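Local coordinates for protein TRAP dicarboxylate transporter-DctP subunit (Rhodobacter sphaeroides, PDB 4PE3) that probably captures a small organic acid in the periplasm and delivers it to the membrane components of a TRAP transporter, at residues Leu144-Ala156 / Thr264-Leu278. Residues are numbered along the deposited sequence; the frame is centred on the assembly and turned at random.
Sequences LQFIGVSTPGLEA and TEAQKIFQQTQIDTL. With ZN (zinc ion), chain F.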
ATOM      1  N   LEU A 144      -4.587  17.658  10.104  1.00 17.49           N
ATOM      2  CA  LEU A 144      -5.067  16.275  10.206  1.00 16.40           C
ATOM      3  C   LEU A 144      -4.358  15.500  11.308  1.00 16.36           C
ATOM      4  O   LEU A 144      -3.178  15.753  11.603  1.00 17.29           O
ATOM      5  CB  LEU A 144      -4.858  15.528   8.891  1.00 15.81           C
ATOM      6  CG  LEU A 144      -5.870  15.708   7.782  1.00 23.06           C
ATOM      7  CD1 LEU A 144      -6.063  17.129   7.360  1.00 27.56           C
ATOM      8  CD2 LEU A 144      -5.431  14.873   6.584  1.00 20.13           C
ATOM      9  N   GLN A 145      -5.072  14.580  11.934  1.00 17.17           N
ATOM     10  CA  GLN A 145      -4.503  13.590  12.818  1.00 16.21           C
ATOM     11  C   GLN A 145      -4.542  12.251  12.098  1.00 15.69           C
ATOM     12  O   GLN A 145      -5.587  11.861  11.576  1.00 15.64           O
ATOM     13  CB  GLN A 145      -5.316  13.483  14.092  1.00 19.71           C
ATOM     14  CG  GLN A 145      -4.715  12.503  15.062  1.00 21.55           C
ATOM     15  CD  GLN A 145      -3.406  13.003  15.646  1.00 25.11           C
ATOM     16  OE1 GLN A 145      -3.045  14.186  15.510  1.00 23.48           O
ATOM     17  NE2 GLN A 145      -2.677  12.104  16.300  1.00 29.62           N
ATOM     18  N   PHE A 146      -3.409  11.553  12.035  1.00 15.53           N
ATOM     19  CA  PHE A 146      -3.321  10.186  11.479  1.00 15.52           C
ATOM     20  C   PHE A 146      -3.809   9.217  12.547  1.00 16.07           C
ATOM     21  O   PHE A 146      -3.272   9.188  13.644  1.00 19.39           O
ATOM     22  CB  PHE A 146      -1.874   9.873  11.076  1.00 16.85           C
ATOM     23  CG  PHE A 146      -1.656   8.458  10.623  1.00 16.73           C
ATOM     24  CD1 PHE A 146      -2.097   8.047   9.390  1.00 17.29           C
ATOM     25  CD2 PHE A 146      -0.997   7.547  11.428  1.00 16.87           C
ATOM     26  CE1 PHE A 146      -1.891   6.749   8.960  1.00 15.91           C
ATOM     27  CE2 PHE A 146      -0.778   6.245  10.991  1.00 14.79           C
ATOM     28  CZ  PHE A 146      -1.233   5.856   9.771  1.00 15.80           C
ATOM     29  N   ILE A 147      -4.881   8.491  12.259  1.00 15.90           N
ATOM     30  CA  ILE A 147      -5.433   7.519  13.201  1.00 16.10           C
ATOM     31  C   ILE A 147      -4.751   6.155  13.052  1.00 16.20           C
ATOM     32  O   ILE A 147      -4.263   5.599  14.033  1.00 18.35           O
ATOM     33  CB  ILE A 147      -6.948   7.359  13.019  1.00 16.64           C
ATOM     34  CG1 ILE A 147      -7.635   8.697  13.286  1.00 17.39           C
ATOM     35  CG2 ILE A 147      -7.506   6.287  13.965  1.00 15.51           C
ATOM     36  CD1 ILE A 147      -9.049   8.771  12.756  1.00 21.29           C
ATOM     37  N   GLY A 148      -4.717   5.620  11.834  1.00 13.29           N
ATOM     38  CA  GLY A 148      -4.048   4.355  11.608  1.00 13.89           C
ATOM     39  C   GLY A 148      -3.996   3.987  10.144  1.00 12.58           C
ATOM     40  O   GLY A 148      -4.542   4.665   9.278  1.00 13.56           O
ATOM     41  N   VAL A 149      -3.316   2.872   9.886  1.00 11.86           N
ATOM     42  CA  VAL A 149      -2.972   2.477   8.539  1.00 12.95           C
ATOM     43  C   VAL A 149      -3.797   1.275   8.091  1.00 12.19           C
ATOM     44  O   VAL A 149      -4.252   0.456   8.903  1.00 13.18           O
ATOM     45  CB  VAL A 149      -1.434   2.177   8.443  1.00 16.74           C
ATOM     46  CG1 VAL A 149      -1.090   0.842   9.090  1.00 17.65           C
ATOM     47  CG2 VAL A 149      -0.991   2.212   7.021  1.00 18.04           C
ATOM     48  N   SER A 150      -3.999   1.181   6.781  1.00 12.59           N
ATOM     49  CA  SER A 150      -4.555  -0.010   6.171  1.00 12.96           C
ATOM     50  C   SER A 150      -3.883  -0.181   4.829  1.00 12.35           C
ATOM     51  O   SER A 150      -2.991   0.566   4.487  1.00 11.96           O
ATOM     52  CB  SER A 150      -6.056   0.171   6.019  1.00 18.32           C
ATOM     53  OG  SER A 150      -6.364   1.385   5.349  1.00 24.17           O
ATOM     54  N   THR A 151      -4.297  -1.190   4.068  1.00 12.42           N
ATOM     55  CA  THR A 151      -3.769  -1.375   2.727  1.00 10.86           C
ATOM     56  C   THR A 151      -4.751  -2.126   1.818  1.00 10.52           C
ATOM     57  O   THR A 151      -5.477  -2.990   2.275  1.00 11.40           O
ATOM     58  CB  THR A 151      -2.420  -2.137   2.798  1.00 11.81           C
ATOM     59  OG1 THR A 151      -1.883  -2.326   1.481  1.00 11.30           O
ATOM     60  CG2 THR A 151      -2.622  -3.478   3.441  1.00 11.98           C
ATOM     61  N   PRO A 152      -4.732  -1.818   0.521  1.00 10.57           N
ATOM     62  CA  PRO A 152      -5.458  -2.673  -0.428  1.00 11.27           C
ATOM     63  C   PRO A 152      -4.667  -3.939  -0.796  1.00  9.48           C
ATOM     64  O   PRO A 152      -5.133  -4.735  -1.625  1.00 10.31           O
ATOM     65  CB  PRO A 152      -5.603  -1.781  -1.654  1.00 12.18           C
ATOM     66  CG  PRO A 152      -4.390  -0.892  -1.585  1.00 14.50           C
ATOM     67  CD  PRO A 152      -4.186  -0.615  -0.129  1.00 11.64           C
ATOM     68  N   GLY A 153      -3.478  -4.112  -0.221  1.00  8.30           N
ATOM     69  CA  GLY A 153      -2.775  -5.384  -0.325  1.00  7.94           C
ATOM     70  C   GLY A 153      -1.374  -5.325  -0.902  1.00  8.19           C
ATOM     71  O   GLY A 153      -1.046  -4.442  -1.694  1.00  9.49           O
ATOM     72  N   LEU A 154      -0.548  -6.267  -0.472  1.00  8.93           N
ATOM     73  CA  LEU A 154       0.742  -6.500  -1.120  1.00  8.13           C
ATOM     74  C   LEU A 154       0.459  -7.115  -2.482  1.00  8.42           C
ATOM     75  O   LEU A 154      -0.250  -8.138  -2.571  1.00 10.00           O
ATOM     76  CB  LEU A 154       1.578  -7.439  -0.273  1.00  8.08           C
ATOM     77  CG  LEU A 154       2.884  -7.922  -0.881  1.00 10.40           C
ATOM     78  CD1 LEU A 154       3.820  -6.769  -1.214  1.00 12.20           C
ATOM     79  CD2 LEU A 154       3.529  -8.939   0.059  1.00 11.05           C
ATOM     80  N   GLU A 155       0.954  -6.487  -3.539  1.00  8.17           N
ATOM     81  CA  GLU A 155       0.752  -6.997  -4.900  1.00  6.68           C
ATOM     82  C   GLU A 155       1.568  -8.250  -5.118  1.00  8.24           C
ATOM     83  O   GLU A 155       2.615  -8.420  -4.488  1.00  8.52           O
ATOM     84  CB  GLU A 155       1.129  -5.930  -5.927  1.00  8.18           C
ATOM     85  CG  GLU A 155       0.262  -4.652  -5.865  1.00  9.18           C
ATOM     86  CD  GLU A 155       0.369  -3.815  -7.119  1.00 13.40           C
ATOM     87  OE1 GLU A 155       1.178  -4.129  -7.985  1.00 14.27           O
ATOM     88  OE2 GLU A 155      -0.355  -2.799  -7.240  1.00 22.63           O
ATOM     89  N   ALA A 156       1.088  -9.135  -5.991  1.00  7.10           N
ATOM     90  CA  ALA A 156       1.896 -10.245  -6.479  1.00  6.18           C
ATOM     91  C   ALA A 156       2.503  -9.860  -7.814  1.00  7.09           C
ATOM     92  O   ALA A 156       1.976  -9.009  -8.515  1.00  9.72           O
ATOM     93  CB  ALA A 156       1.037 -11.472  -6.626  1.00  7.17           C
ATOM     94  N   THR A 264      -9.381   4.400  17.578  1.00 21.63           N
ATOM     95  CA  THR A 264      -8.148   3.743  17.160  1.00 19.81           C
ATOM     96  C   THR A 264      -8.373   2.235  17.119  1.00 19.72           C
ATOM     97  O   THR A 264      -7.911   1.547  16.203  1.00 18.99           O
ATOM     98  CB  THR A 264      -7.006   4.115  18.125  1.00 20.69           C
ATOM     99  OG1 THR A 264      -6.734   5.517  18.005  1.00 23.93           O
ATOM    100  CG2 THR A 264      -5.766   3.347  17.805  1.00 20.50           C
ATOM    101  N   GLU A 265      -9.117   1.716  18.085  1.00 22.39           N
ATOM    102  CA  GLU A 265      -9.408   0.291  18.143  1.00 24.28           C
ATOM    103  C   GLU A 265     -10.247  -0.132  16.932  1.00 22.61           C
ATOM    104  O   GLU A 265      -9.959  -1.149  16.293  1.00 19.87           O
ATOM    105  CB  GLU A 265     -10.145  -0.037  19.440  1.00 23.95           C
ATOM    106  CG  GLU A 265     -10.339  -1.520  19.702  1.00 30.05           C
ATOM    107  CD  GLU A 265     -11.039  -1.804  21.025  1.00 33.73           C
ATOM    108  OE1 GLU A 265     -11.403  -2.980  21.248  1.00 37.88           O
ATOM    109  OE2 GLU A 265     -11.223  -0.864  21.841  1.00 39.06           O
ATOM    110  N   ALA A 266     -11.280   0.652  16.619  1.00 19.28           N
ATOM    111  CA  ALA A 266     -12.122   0.384  15.454  1.00 19.46           C
ATOM    112  C   ALA A 266     -11.292   0.339  14.179  1.00 19.94           C
ATOM    113  O   ALA A 266     -11.493  -0.514  13.311  1.00 17.16           O
ATOM    114  CB  ALA A 266     -13.232   1.438  15.333  1.00 23.26           C
ATOM    115  N   GLN A 267     -10.367   1.280  14.061  1.00 16.63           N
ATOM    116  CA  GLN A 267      -9.494   1.352  12.893  1.00 15.71           C
ATOM    117  C   GLN A 267      -8.643   0.101  12.785  1.00 15.23           C
ATOM    118  O   GLN A 267      -8.459  -0.426  11.686  1.00 14.20           O
ATOM    119  CB  GLN A 267      -8.615   2.617  12.966  1.00 14.76           C
ATOM    120  CG  GLN A 267      -7.944   2.974  11.634  1.00 16.01           C
ATOM    121  CD  GLN A 267      -6.768   2.076  11.306  1.00 15.51           C
ATOM    122  OE1 GLN A 267      -6.046   1.628  12.187  1.00 18.08           O
ATOM    123  NE2 GLN A 267      -6.595   1.792  10.029  1.00 15.76           N
ATOM    124  N   LYS A 268      -8.106  -0.353  13.915  1.00 14.89           N
ATOM    125  CA  LYS A 268      -7.278  -1.557  13.956  1.00 15.11           C
ATOM    126  C   LYS A 268      -8.101  -2.771  13.520  1.00 16.52           C
ATOM    127  O   LYS A 268      -7.614  -3.649  12.805  1.00 15.33           O
ATOM    128  CB  LYS A 268      -6.734  -1.775  15.365  1.00 19.25           C
ATOM    129  CG  LYS A 268      -5.818  -2.965  15.525  1.00 20.39           C
ATOM    130  CD  LYS A 268      -4.528  -2.771  14.742  1.00 23.28           C
ATOM    131  CE  LYS A 268      -3.601  -3.947  14.927  1.00 21.93           C
ATOM    132  NZ  LYS A 268      -2.382  -3.783  14.115  1.00 18.61           N
ATOM    133  N   ILE A 269      -9.357  -2.821  13.943  1.00 16.64           N
ATOM    134  CA  ILE A 269     -10.228  -3.925  13.552  1.00 16.57           C
ATOM    135  C   ILE A 269     -10.482  -3.893  12.044  1.00 14.03           C
ATOM    136  O   ILE A 269     -10.402  -4.923  11.371  1.00 15.36           O
ATOM    137  CB  ILE A 269     -11.556  -3.904  14.324  1.00 19.15           C
ATOM    138  CG1 ILE A 269     -11.314  -4.225  15.793  1.00 22.46           C
ATOM    139  CG2 ILE A 269     -12.540  -4.911  13.726  1.00 19.26           C
ATOM    140  CD1 ILE A 269     -12.501  -3.848  16.684  1.00 25.57           C
ATOM    141  N   PHE A 270     -10.774  -2.716  11.501  1.00 13.71           N
ATOM    142  CA  PHE A 270     -10.924  -2.562  10.064  1.00 11.88           C
ATOM    143  C   PHE A 270      -9.647  -3.029   9.346  1.00 11.07           C
ATOM    144  O   PHE A 270      -9.703  -3.816   8.398  1.00 10.94           O
ATOM    145  CB  PHE A 270     -11.270  -1.100   9.713  1.00 11.78           C
ATOM    146  CG  PHE A 270     -10.815  -0.662   8.352  1.00 11.76           C
ATOM    147  CD1 PHE A 270     -11.279  -1.283   7.199  1.00 11.66           C
ATOM    148  CD2 PHE A 270      -9.918   0.376   8.223  1.00 11.57           C
ATOM    149  CE1 PHE A 270     -10.853  -0.872   5.965  1.00 12.11           C
ATOM    150  CE2 PHE A 270      -9.482   0.787   6.981  1.00 14.49           C
ATOM    151  CZ  PHE A 270      -9.933   0.158   5.849  1.00 12.79           C
ATOM    152  N   GLN A 271      -8.501  -2.539   9.823  1.00 11.27           N
ATOM    153  CA  GLN A 271      -7.226  -2.875   9.213  1.00 11.13           C
ATOM    154  C   GLN A 271      -7.043  -4.393   9.147  1.00 10.69           C
ATOM    155  O   GLN A 271      -6.686  -4.943   8.097  1.00 10.72           O
ATOM    156  CB  GLN A 271      -6.110  -2.219  10.018  1.00 11.92           C
ATOM    157  CG  GLN A 271      -4.705  -2.657   9.667  1.00 13.24           C
ATOM    158  CD  GLN A 271      -3.785  -2.490  10.836  1.00 15.34           C
ATOM    159  OE1 GLN A 271      -3.493  -3.445  11.535  1.00 14.89           O
ATOM    160  NE2 GLN A 271      -3.367  -1.261  11.090  1.00 13.20           N
ATOM    161  N   GLN A 272      -7.265  -5.068  10.264  1.00 11.70           N
ATOM    162  CA  GLN A 272      -7.040  -6.509  10.339  1.00 14.36           C
ATOM    163  C   GLN A 272      -8.044  -7.303   9.504  1.00 12.74           C
ATOM    164  O   GLN A 272      -7.699  -8.297   8.868  1.00 12.93           O
ATOM    165  CB  GLN A 272      -7.051  -6.960  11.796  1.00 16.56           C
ATOM    166  CG  GLN A 272      -5.839  -6.455  12.581  1.00 19.17           C
ATOM    167  CD  GLN A 272      -4.557  -7.101  12.089  1.00 21.76           C
ATOM    168  OE1 GLN A 272      -4.447  -8.329  12.073  1.00 22.96           O
ATOM    169  NE2 GLN A 272      -3.604  -6.285  11.625  1.00 21.91           N
ATOM    170  N   THR A 273      -9.293  -6.860   9.502  1.00 11.79           N
ATOM    171  CA  THR A 273     -10.322  -7.527   8.710  1.00 11.66           C
ATOM    172  C   THR A 273      -9.978  -7.415   7.231  1.00 10.71           C
ATOM    173  O   THR A 273     -10.144  -8.380   6.468  1.00 10.61           O
ATOM    174  CB  THR A 273     -11.712  -6.914   8.971  1.00 12.41           C
ATOM    175  OG1 THR A 273     -12.014  -7.044  10.364  1.00 16.00           O
ATOM    176  CG2 THR A 273     -12.798  -7.589   8.124  1.00 13.34           C
ATOM    177  N   GLN A 274      -9.525  -6.244   6.811  1.00  9.54           N
ATOM    178  CA  GLN A 274      -9.124  -6.022   5.437  1.00  9.03           C
ATOM    179  C   GLN A 274      -7.930  -6.914   5.065  1.00 10.82           C
ATOM    180  O   GLN A 274      -7.961  -7.615   4.063  1.00  9.21           O
ATOM    181  CB  GLN A 274      -8.799  -4.557   5.180  1.00  9.25           C
ATOM    182  CG  GLN A 274      -8.271  -4.267   3.782  1.00 10.91           C
ATOM    183  CD  GLN A 274      -8.327  -2.801   3.433  1.00 12.81           C
ATOM    184  OE1 GLN A 274      -7.838  -1.970   4.179  1.00 13.77           O
ATOM    185  NE2 GLN A 274      -8.914  -2.479   2.283  1.00 13.33           N
ATOM    186  N   ILE A 275      -6.886  -6.916   5.883  1.00  9.68           N
ATOM    187  CA  ILE A 275      -5.715  -7.725   5.567  1.00  9.70           C
ATOM    188  C   ILE A 275      -6.072  -9.200   5.503  1.00 10.79           C
ATOM    189  O   ILE A 275      -5.615  -9.900   4.613  1.00  9.00           O
ATOM    190  CB  ILE A 275      -4.574  -7.422   6.539  1.00 16.87           C
ATOM    191  CG1 ILE A 275      -3.961  -6.083   6.114  1.00 15.72           C
ATOM    192  CG2 ILE A 275      -3.543  -8.549   6.551  1.00 18.71           C
ATOM    193  CD1 ILE A 275      -3.575  -5.251   7.237  1.00 27.95           C
ATOM    194  N   ASP A 276      -6.890  -9.674   6.431  1.00 11.06           N
ATOM    195  CA  ASP A 276      -7.233 -11.092   6.455  1.00 10.45           C
ATOM    196  C   ASP A 276      -8.128 -11.448   5.267  1.00 10.72           C
ATOM    197  O   ASP A 276      -7.989 -12.521   4.670  1.00 11.29           O
ATOM    198  CB  ASP A 276      -7.885 -11.462   7.797  1.00 12.73           C
ATOM    199  CG  ASP A 276      -6.933 -11.344   8.979  1.00 16.34           C
ATOM    200  OD1 ASP A 276      -5.705 -11.223   8.759  1.00 18.03           O
ATOM    201  OD2 ASP A 276      -7.421 -11.384  10.135  1.00 21.00           O
ATOM    202  N   THR A 277      -9.019 -10.552   4.877  1.00  9.67           N
ATOM    203  CA  THR A 277      -9.885 -10.802   3.732  1.00 10.02           C
ATOM    204  C   THR A 277      -9.058 -10.886   2.444  1.00  9.44           C
ATOM    205  O   THR A 277      -9.230 -11.783   1.617  1.00  9.55           O
ATOM    206  CB  THR A 277     -10.967  -9.708   3.602  1.00 11.55           C
ATOM    207  OG1 THR A 277     -11.822  -9.759   4.755  1.00 11.86           O
ATOM    208  CG2 THR A 277     -11.822  -9.886   2.370  1.00 11.62           C
ATOM    209  N   LEU A 278      -8.133  -9.959   2.275  1.00  8.50           N
ATOM    210  CA  LEU A 278      -7.225  -9.957   1.132  1.00  7.30           C
ATOM    211  C   LEU A 278      -6.401 -11.242   1.109  1.00  8.28           C
ATOM    212  O   LEU A 278      -6.188 -11.831   0.059  1.00  8.48           O
ATOM    213  CB  LEU A 278      -6.292  -8.743   1.210  1.00  8.03           C
ATOM    214  CG  LEU A 278      -6.916  -7.364   0.990  1.00  9.65           C
ATOM    215  CD1 LEU A 278      -6.008  -6.264   1.445  1.00  9.45           C
ATOM    216  CD2 LEU A 278      -7.252  -7.179  -0.483  1.00 11.00           C
TER
HETATM  217 ZN    ZN F 405       0.628  -2.487  -9.115  0.86 15.23          ZN
HETATM  218  O   HOH W   1      -4.448   6.294  16.656  1.00 19.48           O
HETATM  219  O   HOH W   2      -6.784   0.052   2.991  1.00 25.11           O
HETATM  220  O   HOH W   3       1.872  -1.232  -7.984  1.00 26.91           O
HETATM  221  O   HOH W   4      -0.722  -1.218  -9.859  1.00 15.40           O
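Long helix 257-291, characteristic of TRAP solute-binding proteins, packs along outer strand 144-150 of a five-stranded sheet where a classic beta bulge at Ile-147 and Gly-148 faces Val-245. Two glutamines grip the carbonyl that follows the bulge. Gln-267 NE2 donates to Val-149 O at 2.9 Å from well above the carbonyl plane, while Gln-271 NE2 reaches Val-149 O, also at 2.9 Å, from the opposite face. The bend of Gln-267 at chi2 (-76°) lays its amide against Gly-148, with OE1 3.4 Å from Gly-148 CA. Lys-268 NZ and Gln-272 NE2 both donate in plane to Gln-271 OE1, fixing the rotation of that amide. Ser-150 CB lies 3.6 Å from Phe-270 CE2, and a water joins Ser-150 OG to Gln-274 OE1, whose amide also binds Asn-45 through NE2. Leu-278 CD1 packs 3.4 Å from Thr-151 O. In the adjoining ST turn Gly-153 N donates to Thr-151 OG1, which also hydrogen-bonds Pro-241 O. Beyond it both Glu-155 carboxylate oxygens bind zinc, joined by Asp-213 OD1, the backbone O of Tyr-214 and two waters. Helix 119-128 borders the contact, Glu-127 binding Lys-268 and Gln-271; helix 44-59 meets Phe-270, and strand 243-248 pairs antiparallel with 144-150.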